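Long-range contacts in maltose-binding protein MalE1 (Thermotoga maritima, PDB 6DTU), which binds maltotetraose in this crystal and probably serves as the extracytoplasmic maltose receptor of a sugar transport system: residues Q2-I7 against E31-Y36; V14-K19 against Y293-G298; I133-D138 against E202-P207. One frame throughout, in Å; residues are numbered along the deposited sequence. Where two conformers were deposited one is given.

In the fold
Interactions 1 and 2 share one beta-alpha-beta unit, strand 4-9, helix 14-28 and strand 31-36, and their centres lie about 15 Å apart. Interaction 1 pairs the two strands; interaction 2 packs the helix between them against helix 289-298, some 270 residues later, so their segments alternate along the chain. They touch where Val34 CG2 meets the backbone of Leu17 and Gln18. Interaction 3, on the other side of the chain's centre, lies about 45 and 37 Å from them between centres; it opens after interaction 1 closes, nested inside the loop that interaction 2 closes. The chain leaves the first lobe and returns to it, as in two-lobed solute-binding proteins, which hold sugar between the lobes.

Interaction 1. Residues Q2-I7 against E31-Y36; sequences QPKLTI and EVEVQY
Lys4 and Glu33 meet on the face of the sheet that also carries Glu31 and Thr6. Lys4 has CG anti to the backbone N (chi1 -179°) and runs on fully extended, and Glu33 is likewise anti and extended; the two side chains cross obliquely, bringing NZ to the carboxylate. Glu33 OE1 lies 2.7 Å from Lys4 NZ, a salt bridge whose hydrogen bond is weak and whose OE1 position is less certain. Thr6 lies alongside, its CG2 3.8 Å from Glu33 OE2. Glu31 bends at chi2, turning its carboxylate away to a salt bridge with Lys25.

On the other face, Ile7 has CG1 beside its backbone N (chi1 -56°), and its CD1 reaches Val32 CG1 at 3.9 Å. Branched Val32 and Val34 suit a strand, and their methyls pack on helix 14-28, against Phe24 and Leu17 respectively.

Beneath the side chains runs parallel pairing in the first beta-alpha-beta unit of the lobe. Leu5 N and Ile7 N donate to Glu31 O and Glu33 O, while Glu31 N, Glu33 N and Gln35 N donate to Pro3 O, Leu5 O and Ile7 O, the last at 2.8 Å with an N-H...O angle of 168°. The backbone ladder probably carries most of the cohesion, the charged pair adding a weaker tie, while helix 14-28 covers the apolar face at Val32 and Val34 and helix 275-286 at Leu5.

Interaction 2. Residues V14-K19 against Y293-G298; sequences VDILQK and YRIYLG
Ile16 is the side chain that reaches across from helix 14-28, the helix of the first beta-alpha-beta unit, to helix 289-298. Its CG1 stands anti to the backbone N (chi1 -179°), which leaves CG2 in the crowded position between the N and the carbonyl carbon but sends the longer branch straight at the neighbouring helix. There CG1 comes to 3.7 Å from Arg294 O and 4.2 Å from Ile295 CG1, while the Ile16 and Arg294 side chains cross obliquely and CD1 of the isoleucine meets Arg294 CB at 4.2 Å. Gly298 CA lies 4.5 Å from Ile16 CB. A beta-carbon on that glycine would collide with Ile16, so the missing side chain lets the helices close to 9.1 Å between the axes of these short segments, running roughly antiparallel at 147°. Leu20, also on helix 14-28, touches Arg294 and Ile295 too.

Closer to solvent, Lys19 and Arg294 cross obliquely. Lys19 CG lies at the edge of the Arg294 guanidinium and in its plane, 3.7 Å from NH2. Arg294 leaves its helix with CG beside the backbone N (chi1 -69°) and bends at chi3, and Lys19 bends at chi2 and chi4; Lys19 NZ and Arg294 NH2, both cationic, stand 4.6 Å apart without bonding. Glu23, one turn further along helix 14-28, forms salt bridges with both.

An alanine at Ile16 would remove CG1, CG2 and CD1, and would probably loosen the packing on Ile295 and on the Arg294 backbone.

No hydrogen bond joins the two segments directly. The join is mainly apolar, and at its polar margin the shared carboxylate of Glu23 probably offsets the repulsion between two like charges.

Interaction 3. Residues I133-D138 against E202-P207; sequences IAKQID and EGILDP
Lys135 has CG beside its backbone N (chi1 -73°) and every later torsion near 180°, so a straight chain carries NZ from helix 127-140 across to Glu202. Glu202 takes the same first torsion and is also extended beyond CG, and the two chains cross obliquely. The resulting salt bridge, Lys135 NZ to Glu202 OE1 at 2.9 Å, reaches the oxygen from above the carboxylate plane. OE2 is held by Arg198, so a cation grips each oxygen of the carboxylate and would probably favour its ionised state.

Ile204, its chi2 at -62°, turns CD1 back to Lys135, which it crosses at about a right angle. Lys135 CG lies only 3.4 Å from Ile204 CD1, a tight contact in the conformer given; a second was modelled. Next to it, Ile204 CG2 packs on Ala134 CB at 3.9 Å; the small alanine lets the isoleucine approach the helix.

Here helix 187-201 has just ended: Gly203, with a positive phi (83°), closes a Schellman motif, a backbone shape that glycine adopts readily, and the chain passes Ile204 against helix 127-140 and then leads away. Both Ala134 and Ile204 rest on Phe148 of strand 146-149.

Two waters join Asp138 to the loop. One lies 2.9 Å from Asp138 OD2 and 2.8 Å from Ile204 O and bridges them; Ile204 O also accepts from Arg146 NH2. The other donates to Asp138 OD2 at a short 2.4 Å and to Gly203 O at 3.3 Å. Asp138 OD1 accepts a hydrogen bond from Gly147 N.

Interaction 1. Residues Q2-I7 against E31-Y36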
loop_
_atom_site.group_PDB
_atom_site.type_symbol
_atom_site.label_atom_id
_atom_site.label_comp_id
_atom_site.label_asym_id
_atom_site.label_seq_id
_atom_site.Cartn_x
_atom_site.Cartn_y
_atom_site.Cartn_z
ATOM N N GLN A 2 -20.498 -20.793 21.975
ATOM C CA GLN A 2 -20.179 -20.336 20.621
ATOM C C GLN A 2 -18.748 -19.812 20.559
ATOM O O GLN A 2 -18.315 -19.092 21.456
ATOM C CB GLN A 2 -21.101 -19.219 20.162
ATOM C CG GLN A 2 -22.524 -19.651 19.868
ATOM C CD GLN A 2 -23.434 -19.322 21.019
ATOM O OE1 GLN A 2 -22.973 -19.191 22.156
ATOM N NE2 GLN A 2 -24.730 -19.174 20.739
ATOM N N PRO A 3 -18.002 -20.163 19.519
ATOM C CA PRO A 3 -16.648 -19.635 19.336
ATOM C C PRO A 3 -16.716 -18.263 18.683
ATOM O O PRO A 3 -17.761 -17.830 18.192
ATOM C CB PRO A 3 -16.018 -20.654 18.384
ATOM C CG PRO A 3 -17.155 -21.023 17.501
ATOM C CD PRO A 3 -18.400 -21.039 18.410
ATOM N N LYS A 4 -15.569 -17.591 18.660
ATOM C CA LYS A 4 -15.477 -16.236 18.132
ATOM C C LYS A 4 -14.231 -16.092 17.275
ATOM O O LYS A 4 -13.165 -16.614 17.625
ATOM C CB LYS A 4 -15.384 -15.245 19.301
ATOM C CG LYS A 4 -15.304 -13.790 18.919
ATOM C CD LYS A 4 -15.270 -12.969 20.202
ATOM C CE LYS A 4 -15.201 -11.529 19.948
ATOM N NZ LYS A 4 -15.378 -10.812 21.246
ATOM N N LEU A 5 -14.377 -15.374 16.162
ATOM C CA LEU A 5 -13.250 -14.913 15.354
ATOM C C LEU A 5 -13.188 -13.399 15.391
ATOM O O LEU A 5 -14.179 -12.719 15.088
ATOM C CB LEU A 5 -13.383 -15.348 13.898
ATOM C CG LEU A 5 -13.366 -16.856 13.622
ATOM C CD1 LEU A 5 -13.602 -17.109 12.163
ATOM C CD2 LEU A 5 -12.054 -17.466 14.115
ATOM N N THR A 6 -12.028 -12.878 15.770
ATOM C CA THR A 6 -11.764 -11.446 15.775
ATOM C C THR A 6 -10.807 -11.104 14.644
ATOM O O THR A 6 -9.793 -11.788 14.448
ATOM C CB THR A 6 -11.181 -11.034 17.120
ATOM O OG1 THR A 6 -12.143 -11.339 18.141
ATOM C CG2 THR A 6 -10.917 -9.517 17.128
ATOM N N ILE A 7 -11.132 -10.049 13.901
ATOM C CA ILE A 7 -10.354 -9.582 12.762
ATOM C C ILE A 7 -9.907 -8.165 13.057
ATOM O O ILE A 7 -10.729 -7.337 13.465
ATOM C CB ILE A 7 -11.247 -9.545 11.510
ATOM C CG1 ILE A 7 -11.888 -10.909 11.248
ATOM C CG2 ILE A 7 -10.463 -9.051 10.296
ATOM C CD1 ILE A 7 -13.000 -10.855 10.209
ATOM N N GLU A 31 -19.385 -16.318 16.257
ATOM C CA GLU A 31 -19.368 -14.869 16.382
ATOM C C GLU A 31 -18.201 -14.319 15.587
ATOM O O GLU A 31 -17.098 -14.866 15.625
ATOM C CB GLU A 31 -19.223 -14.466 17.847
ATOM C CG GLU A 31 -19.463 -13.019 18.085
ATOM C CD GLU A 31 -20.966 -12.753 18.089
ATOM O OE1 GLU A 31 -21.733 -13.707 18.382
ATOM O OE2 GLU A 31 -21.378 -11.608 17.792
ATOM N N VAL A 32 -18.442 -13.251 14.841
ATOM C CA VAL A 32 -17.369 -12.595 14.104
ATOM C C VAL A 32 -17.305 -11.134 14.527
ATOM O O VAL A 32 -18.316 -10.419 14.513
ATOM C CB VAL A 32 -17.521 -12.750 12.579
ATOM C CG1 VAL A 32 -16.299 -12.146 11.876
ATOM C CG2 VAL A 32 -17.688 -14.242 12.200
ATOM N N GLU A 33 -16.111 -10.684 14.876
ATOM C CA GLU A 33 -15.932 -9.352 15.423
ATOM C C GLU A 33 -14.885 -8.645 14.583
ATOM O O GLU A 33 -13.756 -9.129 14.454
ATOM C CB GLU A 33 -15.474 -9.458 16.866
ATOM C CG GLU A 33 -15.006 -8.153 17.421
ATOM C CD GLU A 33 -14.729 -8.267 18.879
ATOM O OE1 GLU A 33 -15.647 -8.695 19.593
ATOM O OE2 GLU A 33 -13.600 -7.959 19.298
ATOM N N VAL A 34 -15.267 -7.524 13.993
ATOM C CA VAL A 34 -14.362 -6.756 13.157
ATOM C C VAL A 34 -13.918 -5.519 13.931
ATOM O O VAL A 34 -14.730 -4.631 14.240
ATOM C CB VAL A 34 -15.034 -6.367 11.831
ATOM C CG1 VAL A 34 -14.063 -5.580 10.990
ATOM C CG2 VAL A 34 -15.537 -7.624 11.088
ATOM N N GLN A 35 -12.616 -5.440 14.198
ATOM C CA GLN A 35 -12.020 -4.376 14.996
ATOM C C GLN A 35 -11.141 -3.505 14.099
ATOM O O GLN A 35 -10.119 -3.971 13.578
ATOM C CB GLN A 35 -11.147 -5.010 16.080
ATOM C CG GLN A 35 -10.307 -4.032 16.908
ATOM C CD GLN A 35 -11.135 -3.050 17.691
ATOM O OE1 GLN A 35 -11.777 -3.417 18.675
ATOM N NE2 GLN A 35 -11.157 -1.797 17.242
ATOM N N TYR A 36 -11.513 -2.230 13.969
ATOM C CA TYR A 36 -10.676 -1.251 13.289
ATOM C C TYR A 36 -9.357 -1.079 14.021
ATOM O O TYR A 36 -9.328 -0.929 15.246
ATOM C CB TYR A 36 -11.380 0.114 13.234
ATOM C CG TYR A 36 -10.389 1.271 13.071
ATOM C CD1 TYR A 36 -9.672 1.449 11.879
ATOM C CD2 TYR A 36 -10.113 2.136 14.124
ATOM C CE1 TYR A 36 -8.755 2.473 11.727
ATOM C CE2 TYR A 36 -9.193 3.164 13.973
ATOM C CZ TYR A 36 -8.514 3.324 12.777
ATOM O OH TYR A 36 -7.590 4.349 12.634
#

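Interaction 2. Residues V14-K19 against Y293-G298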
loop_
_atom_site.group_PDB
_atom_site.type_symbol
_atom_site.label_atom_id
_atom_site.label_comp_id
_atom_site.label_asym_id
_atom_site.label_seq_id
_atom_site.Cartn_x
_atom_site.Cartn_y
_atom_site.Cartn_z
ATOM N N VAL A 14 -13.753 -2.356 7.149
ATOM C CA VAL A 14 -14.585 -2.657 8.319
ATOM C C VAL A 14 -16.022 -2.976 7.911
ATOM O O VAL A 14 -16.600 -3.968 8.362
ATOM C CB VAL A 14 -14.541 -1.506 9.340
ATOM C CG1 VAL A 14 -15.674 -1.698 10.342
ATOM C CG2 VAL A 14 -13.171 -1.403 10.020
ATOM N N ASP A 15 -16.623 -2.142 7.059
ATOM C CA ASP A 15 -18.046 -2.296 6.769
ATOM C C ASP A 15 -18.336 -3.617 6.080
ATOM O O ASP A 15 -19.281 -4.336 6.448
ATOM C CB ASP A 15 -18.552 -1.149 5.890
ATOM C CG ASP A 15 -18.703 0.168 6.631
ATOM O OD1 ASP A 15 -18.529 0.221 7.868
ATOM O OD2 ASP A 15 -19.049 1.160 5.951
ATOM N N ILE A 16 -17.590 -3.921 5.019
ATOM C CA ILE A 16 -17.881 -5.143 4.280
ATOM C C ILE A 16 -17.596 -6.370 5.127
ATOM O O ILE A 16 -18.384 -7.322 5.134
ATOM C CB ILE A 16 -17.182 -5.188 2.908
ATOM C CG1 ILE A 16 -17.560 -6.485 2.184
ATOM C CG2 ILE A 16 -15.653 -5.028 3.064
ATOM C CD1 ILE A 16 -19.071 -6.712 2.030
ATOM N N LEU A 17 -16.497 -6.362 5.884
ATOM C CA LEU A 17 -16.196 -7.519 6.733
ATOM C C LEU A 17 -17.189 -7.672 7.879
ATOM O O LEU A 17 -17.478 -8.803 8.300
ATOM C CB LEU A 17 -14.765 -7.433 7.260
ATOM C CG LEU A 17 -13.647 -7.601 6.223
ATOM C CD1 LEU A 17 -12.270 -7.441 6.864
ATOM C CD2 LEU A 17 -13.744 -8.934 5.553
ATOM N N GLN A 18 -17.718 -6.566 8.396
ATOM C CA GLN A 18 -18.763 -6.647 9.411
ATOM C C GLN A 18 -19.979 -7.363 8.857
ATOM O O GLN A 18 -20.553 -8.235 9.511
ATOM C CB GLN A 18 -19.177 -5.234 9.839
ATOM C CG GLN A 18 -18.370 -4.594 10.974
ATOM C CD GLN A 18 -18.830 -3.157 11.314
ATOM O OE1 GLN A 18 -19.408 -2.456 10.472
ATOM N NE2 GLN A 18 -18.577 -2.725 12.555
ATOM N N LYS A 19 -20.379 -7.002 7.644
ATOM C CA LYS A 19 -21.560 -7.598 7.045
ATOM C C LYS A 19 -21.341 -9.079 6.767
ATOM O O LYS A 19 -22.208 -9.910 7.071
ATOM C CB LYS A 19 -21.896 -6.833 5.769
ATOM C CG LYS A 19 -23.137 -7.326 5.067
ATOM C CD LYS A 19 -24.391 -7.025 5.866
ATOM C CE LYS A 19 -25.664 -7.487 5.135
ATOM N NZ LYS A 19 -25.856 -8.980 5.122
ATOM N N TYR A 293 -15.845 -10.453 -4.778
ATOM C CA TYR A 293 -16.396 -9.338 -5.532
ATOM C C TYR A 293 -17.075 -8.336 -4.605
ATOM O O TYR A 293 -16.914 -7.122 -4.783
ATOM C CB TYR A 293 -17.315 -9.886 -6.627
ATOM C CG TYR A 293 -17.919 -8.873 -7.563
ATOM C CD1 TYR A 293 -17.136 -7.897 -8.142
ATOM C CD2 TYR A 293 -19.247 -8.979 -7.966
ATOM C CE1 TYR A 293 -17.681 -6.971 -9.042
ATOM C CE2 TYR A 293 -19.796 -8.075 -8.862
ATOM C CZ TYR A 293 -19.015 -7.083 -9.395
ATOM O OH TYR A 293 -19.560 -6.199 -10.287
ATOM N N ARG A 294 -17.789 -8.827 -3.584
ATOM C CA ARG A 294 -18.377 -7.946 -2.584
ATOM C C ARG A 294 -17.307 -7.161 -1.837
ATOM O O ARG A 294 -17.514 -5.988 -1.524
ATOM C CB ARG A 294 -19.261 -8.730 -1.624
ATOM C CG ARG A 294 -20.494 -9.226 -2.306
ATOM C CD ARG A 294 -21.278 -10.141 -1.399
ATOM N NE ARG A 294 -21.720 -9.424 -0.228
ATOM C CZ ARG A 294 -22.206 -9.994 0.865
ATOM N NH1 ARG A 294 -22.320 -11.308 0.940
ATOM N NH2 ARG A 294 -22.565 -9.234 1.891
ATOM N N ILE A 295 -16.164 -7.793 -1.541
ATOM C CA ILE A 295 -15.041 -7.076 -0.940
ATOM C C ILE A 295 -14.544 -5.977 -1.869
ATOM O O ILE A 295 -14.314 -4.839 -1.436
ATOM C CB ILE A 295 -13.919 -8.043 -0.499
ATOM C CG1 ILE A 295 -14.373 -8.863 0.717
ATOM C CG2 ILE A 295 -12.633 -7.270 -0.150
ATOM C CD1 ILE A 295 -13.449 -10.001 1.036
ATOM N N TYR A 296 -14.373 -6.291 -3.163
ATOM C CA TYR A 296 -14.025 -5.251 -4.132
ATOM C C TYR A 296 -15.035 -4.114 -4.107
ATOM O O TYR A 296 -14.665 -2.938 -4.111
ATOM C CB TYR A 296 -13.920 -5.815 -5.561
ATOM C CG TYR A 296 -13.947 -4.700 -6.595
ATOM C CD1 TYR A 296 -12.785 -4.029 -6.956
ATOM C CD2 TYR A 296 -15.145 -4.293 -7.176
ATOM C CE1 TYR A 296 -12.817 -2.991 -7.885
ATOM C CE2 TYR A 296 -15.183 -3.306 -8.102
ATOM C CZ TYR A 296 -14.029 -2.629 -8.446
ATOM O OH TYR A 296 -14.103 -1.592 -9.358
ATOM N N LEU A 297 -16.324 -4.442 -4.142
ATOM C CA LEU A 297 -17.331 -3.381 -4.167
ATOM C C LEU A 297 -17.254 -2.510 -2.926
ATOM O O LEU A 297 -17.510 -1.302 -3.000
ATOM C CB LEU A 297 -18.726 -3.986 -4.336
ATOM C CG LEU A 297 -18.935 -4.611 -5.713
ATOM C CD1 LEU A 297 -20.282 -5.298 -5.742
ATOM C CD2 LEU A 297 -18.836 -3.545 -6.803
ATOM N N GLY A 298 -16.904 -3.103 -1.781
ATOM C CA GLY A 298 -16.739 -2.352 -0.550
ATOM C C GLY A 298 -15.398 -1.670 -0.400
ATOM O O GLY A 298 -15.302 -0.682 0.333
#

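Interaction 3. Residues I133-D138 against E202-P207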
loop_
_atom_site.group_PDB
_atom_site.type_symbol
_atom_site.label_atom_id
_atom_site.label_comp_id
_atom_site.label_asym_id
_atom_site.label_seq_id
_atom_site.Cartn_x
_atom_site.Cartn_y
_atom_site.Cartn_z
ATOM N N ILE A 133 1.049 23.123 -13.702
ATOM C CA ILE A 133 -0.381 23.110 -13.399
ATOM C C ILE A 133 -0.623 23.352 -11.915
ATOM O O ILE A 133 -1.537 24.088 -11.533
ATOM C CB ILE A 133 -1.015 21.795 -13.891
ATOM C CG1 ILE A 133 -0.981 21.750 -15.413
ATOM C CG2 ILE A 133 -2.448 21.650 -13.423
ATOM C CD1 ILE A 133 -1.322 20.396 -15.972
ATOM N N ALA A 134 0.173 22.719 -11.055
ATOM C CA ALA A 134 0.014 22.910 -9.617
ATOM C C ALA A 134 0.302 24.348 -9.213
ATOM O O ALA A 134 -0.418 24.925 -8.391
ATOM C CB ALA A 134 0.927 21.951 -8.868
ATOM N N LYS A 135 1.371 24.933 -9.758
ATOM C CA LYS A 135 1.668 26.334 -9.472
ATOM C C LYS A 135 0.513 27.229 -9.899
ATOM O O LYS A 135 0.121 28.147 -9.167
ATOM C CB LYS A 135 2.932 26.767 -10.209
ATOM C CG LYS A 135 4.222 26.229 -9.658
ATOM C CD LYS A 135 5.428 26.690 -10.487
ATOM C CE LYS A 135 6.738 26.201 -9.889
ATOM N NZ LYS A 135 7.890 26.533 -10.780
ATOM N N GLN A 136 -0.043 26.976 -11.086
ATOM C CA GLN A 136 -1.170 27.771 -11.558
ATOM C C GLN A 136 -2.353 27.675 -10.602
ATOM O O GLN A 136 -2.964 28.689 -10.255
ATOM C CB GLN A 136 -1.547 27.350 -12.976
ATOM C CG GLN A 136 -2.674 28.194 -13.555
ATOM C CD GLN A 136 -3.172 27.721 -14.907
ATOM O OE1 GLN A 136 -2.585 26.836 -15.533
ATOM N NE2 GLN A 136 -4.217 28.371 -15.399
ATOM N N ILE A 137 -2.667 26.462 -10.143
ATOM C CA ILE A 137 -3.782 26.259 -9.217
ATOM C C ILE A 137 -3.520 26.966 -7.894
ATOM O O ILE A 137 -4.409 27.615 -7.324
ATOM C CB ILE A 137 -4.020 24.750 -9.010
ATOM C CG1 ILE A 137 -4.438 24.073 -10.319
ATOM C CG2 ILE A 137 -5.039 24.509 -7.897
ATOM C CD1 ILE A 137 -5.849 24.395 -10.749
ATOM N N ASP A 138 -2.292 26.853 -7.379
ATOM C CA ASP A 138 -1.968 27.481 -6.101
ATOM C C ASP A 138 -2.117 28.994 -6.184
ATOM O O ASP A 138 -2.526 29.640 -5.211
ATOM C CB ASP A 138 -0.541 27.132 -5.687
ATOM C CG ASP A 138 -0.409 25.725 -5.125
ATOM O OD1 ASP A 138 -1.419 25.149 -4.652
ATOM O OD2 ASP A 138 0.723 25.195 -5.171
ATOM N N GLU A 202 10.257 24.446 -4.848
ATOM C CA GLU A 202 9.423 25.267 -5.710
ATOM C C GLU A 202 8.044 25.540 -5.125
ATOM O O GLU A 202 7.228 26.176 -5.798
ATOM C CB GLU A 202 9.339 24.662 -7.112
ATOM C CG GLU A 202 10.687 24.617 -7.808
ATOM C CD GLU A 202 10.604 24.191 -9.256
ATOM O OE1 GLU A 202 9.515 24.293 -9.861
ATOM O OE2 GLU A 202 11.642 23.745 -9.789
ATOM N N GLY A 203 7.764 25.073 -3.904
ATOM C CA GLY A 203 6.524 25.390 -3.215
ATOM C C GLY A 203 5.328 24.543 -3.592
ATOM O O GLY A 203 4.205 24.861 -3.177
ATOM N N ILE A 204 5.535 23.481 -4.369
ATOM C CA ILE A 204 4.460 22.572 -4.776
ATOM C C ILE A 204 4.045 21.682 -3.613
ATOM O O ILE A 204 2.878 21.287 -3.490
ATOM C CB ILE A 204 4.959 21.719 -5.961
ATOM C CG1 ILE A 204 5.521 22.610 -7.064
ATOM C CG2 ILE A 204 3.861 20.795 -6.497
ATOM C CD1 ILE A 204 4.496 23.532 -7.630
ATOM N N LEU A 205 5.020 21.284 -2.794
ATOM C CA LEU A 205 4.784 20.514 -1.588
ATOM C C LEU A 205 5.237 21.319 -0.387
ATOM O O LEU A 205 6.207 22.089 -0.452
ATOM C CB LEU A 205 5.553 19.194 -1.599
ATOM C CG LEU A 205 5.054 18.151 -2.586
ATOM C CD1 LEU A 205 5.934 16.930 -2.494
ATOM C CD2 LEU A 205 3.574 17.811 -2.355
ATOM N N ASP A 206 4.553 21.117 0.698
ATOM C CA ASP A 206 4.898 21.765 1.940
ATOM C C ASP A 206 5.550 20.756 2.869
ATOM O O ASP A 206 5.153 19.585 2.887
ATOM C CB ASP A 206 3.645 22.338 2.606
ATOM C CG ASP A 206 3.973 23.164 3.844
ATOM O OD1 ASP A 206 4.289 24.368 3.692
ATOM O OD2 ASP A 206 3.950 22.612 4.967
ATOM N N PRO A 207 6.547 21.180 3.649
ATOM C CA PRO A 207 7.265 20.253 4.532
ATOM C C PRO A 207 6.368 19.465 5.475
ATOM O O PRO A 207 6.742 18.378 5.909
ATOM C CB PRO A 207 8.205 21.184 5.313
ATOM C CG PRO A 207 8.413 22.360 4.414
ATOM C CD PRO A 207 7.149 22.527 3.627
HETATM O O HOH W 1 0.402 22.437 -4.230
HETATM O O HOH W 2 2.697 26.600 -5.475
#